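Local coordinates for protein glutaredoxin (Chlorella sorokiniana, PDB 4I2T) that probably reduces disulfides at the expense of glutathione, as a thiol-disulfide oxidoreductase of the glutaredoxin family with a thioredoxin fold, at residues S21-P26 and E48-N53; V74-Q79 and V98-A103. All coordinates share one frame; numbering follows the deposited sequence.

Contact 1 of 2, residues S21-P26 and E48-N53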
loop_
_atom_site.group_PDB
_atom_site.type_symbol
_atom_site.label_atom_id
_atom_site.label_comp_id
_atom_site.label_asym_id
_atom_site.label_seq_id
_atom_site.Cartn_x
_atom_site.Cartn_y
_atom_site.Cartn_z
ATOM N N SER A 21 -3.355 2.092 -5.625
ATOM C CA SER A 21 -2.550 2.693 -6.676
ATOM C C SER A 21 -3.414 3.089 -7.858
ATOM O O SER A 21 -4.573 2.701 -7.942
ATOM C CB SER A 21 -1.494 1.675 -7.115
ATOM O OG SER A 21 -0.768 2.109 -8.247
ATOM N N LYS A 22 -2.850 3.893 -8.752
ATOM C CA LYS A 22 -3.419 4.080 -10.082
ATOM C C LYS A 22 -2.273 4.268 -11.068
ATOM O O LYS A 22 -1.117 4.429 -10.670
ATOM C CB LYS A 22 -4.393 5.260 -10.122
ATOM C CG LYS A 22 -3.762 6.617 -9.964
ATOM C CD LYS A 22 -4.830 7.683 -9.727
ATOM C CE LYS A 22 -4.224 9.066 -9.589
ATOM N NZ LYS A 22 -3.790 9.621 -10.896
ATOM N N THR A 23 -2.593 4.228 -12.353
ATOM C CA THR A 23 -1.573 4.278 -13.390
ATOM C C THR A 23 -0.858 5.626 -13.429
ATOM O O THR A 23 0.370 5.677 -13.477
ATOM C CB THR A 23 -2.185 3.997 -14.767
ATOM O OG1 THR A 23 -2.788 2.696 -14.762
ATOM C CG2 THR A 23 -1.119 4.070 -15.856
ATOM N N TYR A 24 -1.629 6.711 -13.416
ATOM C CA TYR A 24 -1.068 8.061 -13.479
ATOM C C TYR A 24 -0.651 8.513 -12.085
ATOM O O TYR A 24 -1.396 9.200 -11.391
ATOM C CB TYR A 24 -2.092 9.031 -14.080
ATOM C CG TYR A 24 -1.592 10.449 -14.267
ATOM C CD1 TYR A 24 -0.747 10.777 -15.316
ATOM C CD2 TYR A 24 -1.984 11.465 -13.404
ATOM C CE1 TYR A 24 -0.297 12.059 -15.495
ATOM C CE2 TYR A 24 -1.540 12.770 -13.578
ATOM C CZ TYR A 24 -0.694 13.064 -14.624
ATOM O OH TYR A 24 -0.238 14.356 -14.802
ATOM N N CYS A 25 0.546 8.115 -11.673
ATOM C CA CYS A 25 0.949 8.258 -10.287
ATOM C C CYS A 25 2.423 7.903 -10.122
ATOM O O CYS A 25 2.757 6.751 -9.862
ATOM C CB CYS A 25 0.083 7.335 -9.426
ATOM S SG CYS A 25 0.376 7.417 -7.656
ATOM N N PRO A 26 3.313 8.892 -10.286
ATOM C CA PRO A 26 4.750 8.642 -10.113
ATOM C C PRO A 26 5.106 8.028 -8.757
ATOM O O PRO A 26 5.990 7.176 -8.688
ATOM C CB PRO A 26 5.365 10.037 -10.248
ATOM C CG PRO A 26 4.415 10.776 -11.128
ATOM C CD PRO A 26 3.047 10.260 -10.771
ATOM N N GLU A 48 -5.350 -1.458 -8.096
ATOM C CA GLU A 48 -5.325 -0.323 -9.017
ATOM C C GLU A 48 -6.740 0.214 -9.214
ATOM O O GLU A 48 -7.688 -0.553 -9.396
ATOM C CB GLU A 48 -4.721 -0.730 -10.362
ATOM C CG GLU A 48 -3.361 -1.420 -10.256
ATOM C CD GLU A 48 -2.229 -0.480 -9.884
ATOM O OE1 GLU A 48 -2.371 0.750 -10.056
ATOM O OE2 GLU A 48 -1.182 -0.974 -9.418
ATOM N N LEU A 49 -6.882 1.533 -9.179
ATOM C CA LEU A 49 -8.201 2.143 -9.261
ATOM C C LEU A 49 -8.668 2.342 -10.697
ATOM O O LEU A 49 -9.857 2.548 -10.941
ATOM C CB LEU A 49 -8.217 3.483 -8.523
ATOM C CG LEU A 49 -7.812 3.408 -7.049
ATOM C CD1 LEU A 49 -7.941 4.774 -6.389
ATOM C CD2 LEU A 49 -8.634 2.372 -6.303
ATOM N N ASP A 50 -7.747 2.268 -11.652
ATOM C CA ASP A 50 -8.105 2.482 -13.052
ATOM C C ASP A 50 -9.112 1.442 -13.521
ATOM O O ASP A 50 -8.949 0.248 -13.278
ATOM C CB ASP A 50 -6.867 2.431 -13.944
ATOM C CG ASP A 50 -5.806 3.411 -13.516
ATOM O OD1 ASP A 50 -5.709 4.494 -14.127
ATOM O OD2 ASP A 50 -5.075 3.098 -12.557
ATOM N N GLY A 51 -10.153 1.905 -14.207
ATOM C CA GLY A 51 -11.153 1.015 -14.764
ATOM C C GLY A 51 -12.241 0.625 -13.782
ATOM O O GLY A 51 -13.212 -0.026 -14.166
ATOM N N ARG A 52 -12.085 1.008 -12.518
ATOM C CA ARG A 52 -13.119 0.754 -11.522
ATOM C C ARG A 52 -14.172 1.853 -11.606
ATOM O O ARG A 52 -13.904 2.927 -12.149
ATOM C CB ARG A 52 -12.521 0.689 -10.113
ATOM C CG ARG A 52 -11.443 -0.381 -9.935
ATOM C CD ARG A 52 -10.972 -0.469 -8.488
ATOM N NE ARG A 52 -12.029 -0.939 -7.590
ATOM C CZ ARG A 52 -12.099 -2.163 -7.070
ATOM N NH1 ARG A 52 -11.171 -3.074 -7.329
ATOM N NH2 ARG A 52 -13.111 -2.480 -6.273
ATOM N N ASN A 53 -15.370 1.581 -11.093
ATOM C CA ASN A 53 -16.412 2.600 -10.995
ATOM C C ASN A 53 -16.646 3.030 -9.551
ATOM O O ASN A 53 -17.549 3.819 -9.273
ATOM C CB ASN A 53 -17.726 2.130 -11.637
ATOM C CG ASN A 53 -18.323 0.907 -10.953
ATOM O OD1 ASN A 53 -17.897 0.504 -9.870
ATOM N ND2 ASN A 53 -19.331 0.315 -11.592
HETATM O O HOH W 1 -2.243 0.814 -12.855
HETATM O O HOH W 2 -4.514 6.725 -13.547
#
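Ser-21 and Glu-48 pair as a parallel beta bridge, with their CA atoms 4.7 Å apart, and just beyond it Leu-49 N donates to Ser-21 O at 2.9 Å. The CA-H of Glu-48 points at the same carbonyl oxygen. A side-chain bond runs beside this bridge. Ser-21 OG donates to Glu-48 OE1 at 2.8 Å, meeting the syn side of the carboxylate 26° out of its plane. The glutamate chain bends at chi2 (-73°), which folds its carboxylate back over the serine CB and OG. Glu-48 OE2 forms a salt bridge with Lys-32, and the same lysine makes a weak hydrogen bond to Ser-21 OG. With an alanine at Glu-48, Lys-32 would probably lose this countercharge and Ser-21 OG its acceptor. Asp-50 holds the loop one step further out. Its OD2 accepts from Thr-23 N at 2.7 Å, again syn and 22° out of plane. The same oxygen sits against the backbone there, 3.1 Å from Lys-22 CA. Two waters bridge the segments. One links Thr-23 OG1 to Glu-48 OE1, the latter bond being weak. The other takes the N-H of Tyr-24 and donates to Asp-50 OD1 at 2.6 Å. Two acidic side chains thus meet the loop that runs up to Cys-25, the N-cap of helix 26-36. Cys-25 forms a disulfide with Cys-28, consistent with the CxxC active site of glutaredoxins. The contact lies where the parallel strands 17-21 and 45-48 run out, at the end of the sheet that leads into helix 26-36 and helix 55-66. Leu-49 packs on Val-71 and on Ile-58 and Gln-59 of helix 55-66, while Lys-32 reaches in from helix 26-36.

Contact 2 of 2, residues V74-Q79 and V98-A103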
loop_
_atom_site.group_PDB
_atom_site.type_symbol
_atom_site.label_atom_id
_atom_site.label_comp_id
_atom_site.label_asym_id
_atom_site.label_seq_id
_atom_site.Cartn_x
_atom_site.Cartn_y
_atom_site.Cartn_z
ATOM N N VAL A 74 -0.219 2.869 1.430
ATOM C CA VAL A 74 0.450 1.604 1.674
ATOM C C VAL A 74 0.193 1.110 3.089
ATOM O O VAL A 74 0.236 1.887 4.048
ATOM C CB VAL A 74 1.961 1.737 1.441
ATOM C CG1 VAL A 74 2.664 0.404 1.685
ATOM C CG2 VAL A 74 2.223 2.238 0.027
ATOM N N PHE A 75 -0.076 -0.188 3.201
ATOM C CA PHE A 75 -0.380 -0.823 4.477
ATOM C C PHE A 75 0.481 -2.056 4.693
ATOM O O PHE A 75 0.714 -2.835 3.770
ATOM C CB PHE A 75 -1.850 -1.249 4.523
ATOM C CG PHE A 75 -2.818 -0.112 4.395
ATOM C CD1 PHE A 75 -3.086 0.455 3.162
ATOM C CD2 PHE A 75 -3.470 0.383 5.510
ATOM C CE1 PHE A 75 -3.982 1.499 3.046
ATOM C CE2 PHE A 75 -4.365 1.422 5.397
ATOM C CZ PHE A 75 -4.620 1.983 4.166
ATOM N N ILE A 76 0.947 -2.227 5.924
ATOM C CA ILE A 76 1.646 -3.439 6.330
ATOM C C ILE A 76 0.977 -4.011 7.574
ATOM O O ILE A 76 0.778 -3.301 8.565
ATOM C CB ILE A 76 3.132 -3.174 6.616
ATOM C CG1 ILE A 76 3.833 -2.697 5.346
ATOM C CG2 ILE A 76 3.806 -4.434 7.154
ATOM C CD1 ILE A 76 5.275 -2.282 5.554
ATOM N N ASP A 77 0.620 -5.291 7.516
ATOM C CA ASP A 77 -0.103 -5.948 8.604
ATOM C C ASP A 77 -1.344 -5.171 9.034
ATOM O O ASP A 77 -1.635 -5.055 10.227
ATOM C CB ASP A 77 0.814 -6.168 9.808
ATOM C CG ASP A 77 1.466 -7.524 9.795
ATOM O OD1 ASP A 77 0.996 -8.406 9.047
ATOM O OD2 ASP A 77 2.457 -7.704 10.529
ATOM N N GLY A 78 -2.074 -4.646 8.055
ATOM C CA GLY A 78 -3.337 -3.977 8.310
ATOM C C GLY A 78 -3.203 -2.549 8.805
ATOM O O GLY A 78 -4.201 -1.916 9.149
ATOM N N GLN A 79 -1.976 -2.038 8.838
ATOM C CA GLN A 79 -1.715 -0.709 9.381
ATOM C C GLN A 79 -1.140 0.229 8.323
ATOM O O GLN A 79 -0.247 -0.144 7.569
ATOM C CB GLN A 79 -0.745 -0.808 10.558
ATOM C CG GLN A 79 -1.266 -1.637 11.721
ATOM C CD GLN A 79 -2.451 -0.990 12.413
ATOM O OE1 GLN A 79 -3.527 -1.578 12.507
ATOM N NE2 GLN A 79 -2.253 0.228 12.907
ATOM N N VAL A 98 12.991 -3.037 7.860
ATOM C CA VAL A 98 12.712 -3.335 9.257
ATOM C C VAL A 98 11.234 -3.668 9.426
ATOM O O VAL A 98 10.882 -4.664 10.052
ATOM C CB VAL A 98 13.085 -2.158 10.172
ATOM C CG1 VAL A 98 12.645 -2.436 11.600
ATOM C CG2 VAL A 98 14.591 -1.897 10.119
ATOM N N MET A 99 10.370 -2.838 8.853
ATOM C CA MET A 99 8.931 -3.054 8.947
ATOM C C MET A 99 8.536 -4.389 8.324
ATOM O O MET A 99 7.717 -5.121 8.871
ATOM C CB MET A 99 8.175 -1.927 8.247
ATOM C CG MET A 99 8.290 -0.579 8.930
ATOM S SD MET A 99 7.557 0.719 7.913
ATOM C CE MET A 99 7.748 2.143 8.980
ATOM N N LEU A 100 9.121 -4.709 7.176
ATOM C CA LEU A 100 8.783 -5.941 6.477
ATOM C C LEU A 100 9.292 -7.171 7.233
ATOM O O LEU A 100 8.618 -8.206 7.264
ATOM C CB LEU A 100 9.321 -5.913 5.044
ATOM C CG LEU A 100 8.680 -4.866 4.125
ATOM C CD1 LEU A 100 9.429 -4.809 2.807
ATOM C CD2 LEU A 100 7.205 -5.161 3.893
ATOM N N ARG A 101 10.472 -7.066 7.836
ATOM C CA ARG A 101 10.976 -8.157 8.667
ATOM C C ARG A 101 10.095 -8.361 9.898
ATOM O O ARG A 101 9.754 -9.493 10.244
ATOM C CB ARG A 101 12.420 -7.908 9.096
ATOM C CG ARG A 101 13.447 -8.260 8.037
ATOM C CD ARG A 101 14.832 -8.355 8.646
ATOM N NE ARG A 101 15.278 -7.061 9.149
ATOM C CZ ARG A 101 15.910 -6.150 8.416
ATOM N NH1 ARG A 101 16.181 -6.380 7.140
ATOM N NH2 ARG A 101 16.273 -4.999 8.964
ATOM N N ASN A 102 9.711 -7.274 10.554
ATOM C CA ASN A 102 8.868 -7.387 11.735
ATOM C C ASN A 102 7.524 -8.028 11.399
ATOM O O ASN A 102 6.959 -8.755 12.211
ATOM C CB ASN A 102 8.661 -6.023 12.388
ATOM C CG ASN A 102 9.905 -5.516 13.079
ATOM O OD1 ASN A 102 10.829 -6.276 13.349
ATOM N ND2 ASN A 102 9.933 -4.225 13.374
ATOM N N ALA A 103 7.022 -7.761 10.196
ATOM C CA ALA A 103 5.756 -8.322 9.733
ATOM C C ALA A 103 5.890 -9.766 9.251
ATOM O O ALA A 103 4.894 -10.425 8.954
ATOM C CB ALA A 103 5.185 -7.457 8.625
#
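Ile-76 sits at the end of strand 73-76 and packs against helix 95-102, a helix-on-sheet contact of the thioredoxin fold. Apolar contacts carry most of it. The two branches of Ile-76 reach different residues of 98-103. CG2, anti to the backbone N, touches Ala-103 CB at 3.6 Å. The other branch stands beside the backbone N (chi1 -63°) and extends to CD1, which lies 3.8 Å from Leu-100 CD2 and 4.0 Å from Met-99 CB. Ile-76 crosses both of these side chains at about a right angle. Met-99 meets it chiefly with CB, and the end of its chain leads away; it also packs on Leu-90 of helix 86-93. Leu-100 starts out away from the strand, but its CD2 comes back toward it. Its side chain also touches Leu-39, Val-105 and Leu-106.

No hydrogen bond crosses between the segments. Ile-76 and Gln-79 bond to each other in both directions and close a type I' turn, so strand 73-76 passes to strand 79-83 as a tight beta hairpin. Ala-103 N bonds to Met-99 O.

Among the residues that touch, Asp-77 in the turn carries the charge. Its OD1 forms a salt bridge with Lys-16, which also makes a weak hydrogen bond to Ala-103 O. The other carboxylate oxygen, Asp-77 OD2, rests 3.3 Å from Ala-103 CB.

How the contacts relate
Both segments of contact 1 come earlier in the chain than those of contact 2. Their centres are 23 Å apart, the middle of the molecule lies between them, and their nearest atoms are about 8 Å apart. Both lie on the same four-stranded mixed sheet. Contact 1 joins the loops that follow the parallel strands 45-48 and 17-21. Contact 2 joins the hairpin of strands 73-76 and 79-83 to the last helix, 95-102. Strands 17-21 and 73-76 are antiparallel neighbours in the middle of the sheet and link the two regions. The fold thus has the loop leading to the probable CxxC site at one end of its sheet, while the C-terminal helix packs near the other.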